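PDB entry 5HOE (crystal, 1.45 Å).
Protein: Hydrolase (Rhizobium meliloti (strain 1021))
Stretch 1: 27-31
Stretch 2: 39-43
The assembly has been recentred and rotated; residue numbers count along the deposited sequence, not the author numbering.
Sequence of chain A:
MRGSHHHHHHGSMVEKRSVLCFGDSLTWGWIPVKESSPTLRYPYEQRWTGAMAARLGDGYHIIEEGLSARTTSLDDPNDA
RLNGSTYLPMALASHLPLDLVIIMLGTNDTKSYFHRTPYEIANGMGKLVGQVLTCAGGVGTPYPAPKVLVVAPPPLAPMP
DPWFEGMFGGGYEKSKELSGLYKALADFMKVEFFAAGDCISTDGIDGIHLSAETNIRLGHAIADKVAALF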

# COMPACT_ATOMS: atom_id res chain seq x y z
N THR A 27 -19.91 -24.74 -9.00
CA THR A 27 -20.40 -25.09 -7.67
C THR A 27 -21.61 -24.24 -7.28
O THR A 27 -22.59 -24.76 -6.74
CB THR A 27 -19.25 -24.96 -6.66
OG1 THR A 27 -18.22 -25.91 -7.01
CG2 THR A 27 -19.72 -25.26 -5.26
N TRP A 28 -21.56 -22.93 -7.56
CA TRP A 28 -22.74 -22.08 -7.37
C TRP A 28 -23.94 -22.63 -8.15
O TRP A 28 -25.07 -22.64 -7.64
CB TRP A 28 -22.43 -20.65 -7.82
CG TRP A 28 -23.58 -19.68 -7.60
CD1 TRP A 28 -23.98 -19.16 -6.41
CD2 TRP A 28 -24.47 -19.15 -8.60
NE1 TRP A 28 -25.06 -18.33 -6.60
CE2 TRP A 28 -25.40 -18.32 -7.92
CE3 TRP A 28 -24.60 -19.31 -9.99
CZ2 TRP A 28 -26.41 -17.63 -8.59
CZ3 TRP A 28 -25.62 -18.63 -10.65
CH2 TRP A 28 -26.52 -17.81 -9.94
N GLY A 29 -23.72 -23.08 -9.38
CA GLY A 29 -24.78 -23.69 -10.17
C GLY A 29 -25.30 -22.79 -11.27
O GLY A 29 -26.52 -22.59 -11.40
N TRP A 30 -24.39 -22.26 -12.08
CA TRP A 30 -24.73 -21.41 -13.21
C TRP A 30 -25.42 -22.23 -14.30
O TRP A 30 -24.83 -23.16 -14.87
CB TRP A 30 -23.45 -20.80 -13.76
CG TRP A 30 -23.58 -19.88 -14.95
CD1 TRP A 30 -23.91 -20.24 -16.21
CD2 TRP A 30 -23.34 -18.48 -14.97
NE1 TRP A 30 -23.91 -19.13 -17.03
CE2 TRP A 30 -23.57 -18.03 -16.29
CE3 TRP A 30 -22.97 -17.54 -14.00
CZ2 TRP A 30 -23.44 -16.69 -16.66
CZ3 TRP A 30 -22.86 -16.22 -14.36
CH2 TRP A 30 -23.08 -15.80 -15.68
N ILE A 31 -26.62 -21.84 -14.68
CA ILE A 31 -27.35 -22.54 -15.74
C ILE A 31 -26.87 -22.02 -17.09
O ILE A 31 -27.03 -20.83 -17.37
CB ILE A 31 -28.87 -22.33 -15.62
CG1 ILE A 31 -29.38 -22.83 -14.28
CG2 ILE A 31 -29.58 -23.08 -16.77
CD1 ILE A 31 -30.86 -22.49 -14.03
N THR A 39 -27.84 -15.08 -15.99
CA THR A 39 -28.53 -16.36 -15.88
C THR A 39 -28.99 -16.61 -14.45
O THR A 39 -28.64 -15.89 -13.51
CB THR A 39 -27.65 -17.52 -16.34
OG1 THR A 39 -28.47 -18.66 -16.58
CG2 THR A 39 -26.61 -17.89 -15.27
N LEU A 40 -29.75 -17.69 -14.29
CA LEU A 40 -30.32 -18.11 -13.02
C LEU A 40 -29.50 -19.26 -12.45
O LEU A 40 -28.62 -19.82 -13.12
CB LEU A 40 -31.76 -18.57 -13.22
CG LEU A 40 -32.72 -17.51 -13.77
CD1 LEU A 40 -34.01 -18.17 -14.22
CD2 LEU A 40 -33.02 -16.43 -12.72
N ARG A 41 -29.80 -19.60 -11.19
CA ARG A 41 -29.12 -20.64 -10.44
C ARG A 41 -29.92 -21.94 -10.47
O ARG A 41 -31.14 -21.93 -10.31
CB ARG A 41 -28.97 -20.20 -8.98
CG ARG A 41 -27.95 -21.00 -8.16
CD ARG A 41 -27.88 -20.45 -6.75
NE ARG A 41 -26.83 -21.11 -5.99
CZ ARG A 41 -26.58 -20.91 -4.71
NH1 ARG A 41 -27.32 -20.04 -4.02
NH2 ARG A 41 -25.57 -21.57 -4.13
N TYR A 42 -29.22 -23.06 -10.64
CA TYR A 42 -29.89 -24.35 -10.50
C TYR A 42 -30.45 -24.48 -9.09
O TYR A 42 -29.82 -24.05 -8.12
CB TYR A 42 -28.90 -25.50 -10.72
CG TYR A 42 -28.56 -25.80 -12.16
CD1 TYR A 42 -29.50 -26.38 -13.00
CD2 TYR A 42 -27.29 -25.54 -12.69
CE1 TYR A 42 -29.20 -26.68 -14.32
CE2 TYR A 42 -26.98 -25.85 -14.00
CZ TYR A 42 -27.93 -26.40 -14.81
OH TYR A 42 -27.62 -26.67 -16.13
N PRO A 43 -31.61 -25.11 -8.92
CA PRO A 43 -32.04 -25.47 -7.56
C PRO A 43 -31.08 -26.48 -6.94
O PRO A 43 -30.35 -27.18 -7.63
CB PRO A 43 -33.43 -26.07 -7.77
CG PRO A 43 -33.41 -26.58 -9.16
CD PRO A 43 -32.51 -25.66 -9.94
O HOH W 1 -23.72 -23.70 -4.48

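This is a short backbone bridge between the end of a helix with the loop after it and an irregular segment, locked by side chains packed over the faces of aromatic rings. Trp-30 and Arg-41 form a single beta bridge: Tyr-42 N donates to Gly-29 O at 2.8 Å, and Ile-31 N donates to Leu-40 O at 3.2 Å, so the bonds flank the bridged pair. The backbone pairing begins just after the helix. Gly-29 leaves it with positive phi, and a CB there would be jammed against the preceding carbonyl, so the backbone angles alone call for glycine.

Arg-41 does the most varied work. Its extended side chain runs across Trp-28, with CG over the six-membered ring and the guanidinium stacked on the indole, planes 7° apart. That placement lets NE donate to Trp-28 O at 2.9 Å, satisfying a carbonyl at the helix end, while a water accepts from Arg-41 NH2 (2.8 Å) and lies 2.7 Å from Thr-27 O, linking the two.

Thr-39 divides its two branches: OG1 donates to Ile-31 O at 2.7 Å, and CG2 sits over the five-membered ring of Trp-30. Ile-31 repeats the theme, its CG1 almost centred over the Tyr-42 ring, while CD1 meets Leu-40 CB at 4.1 Å. Both are CH-pi contacts, weakly polarised C-H groups meeting electron-rich faces.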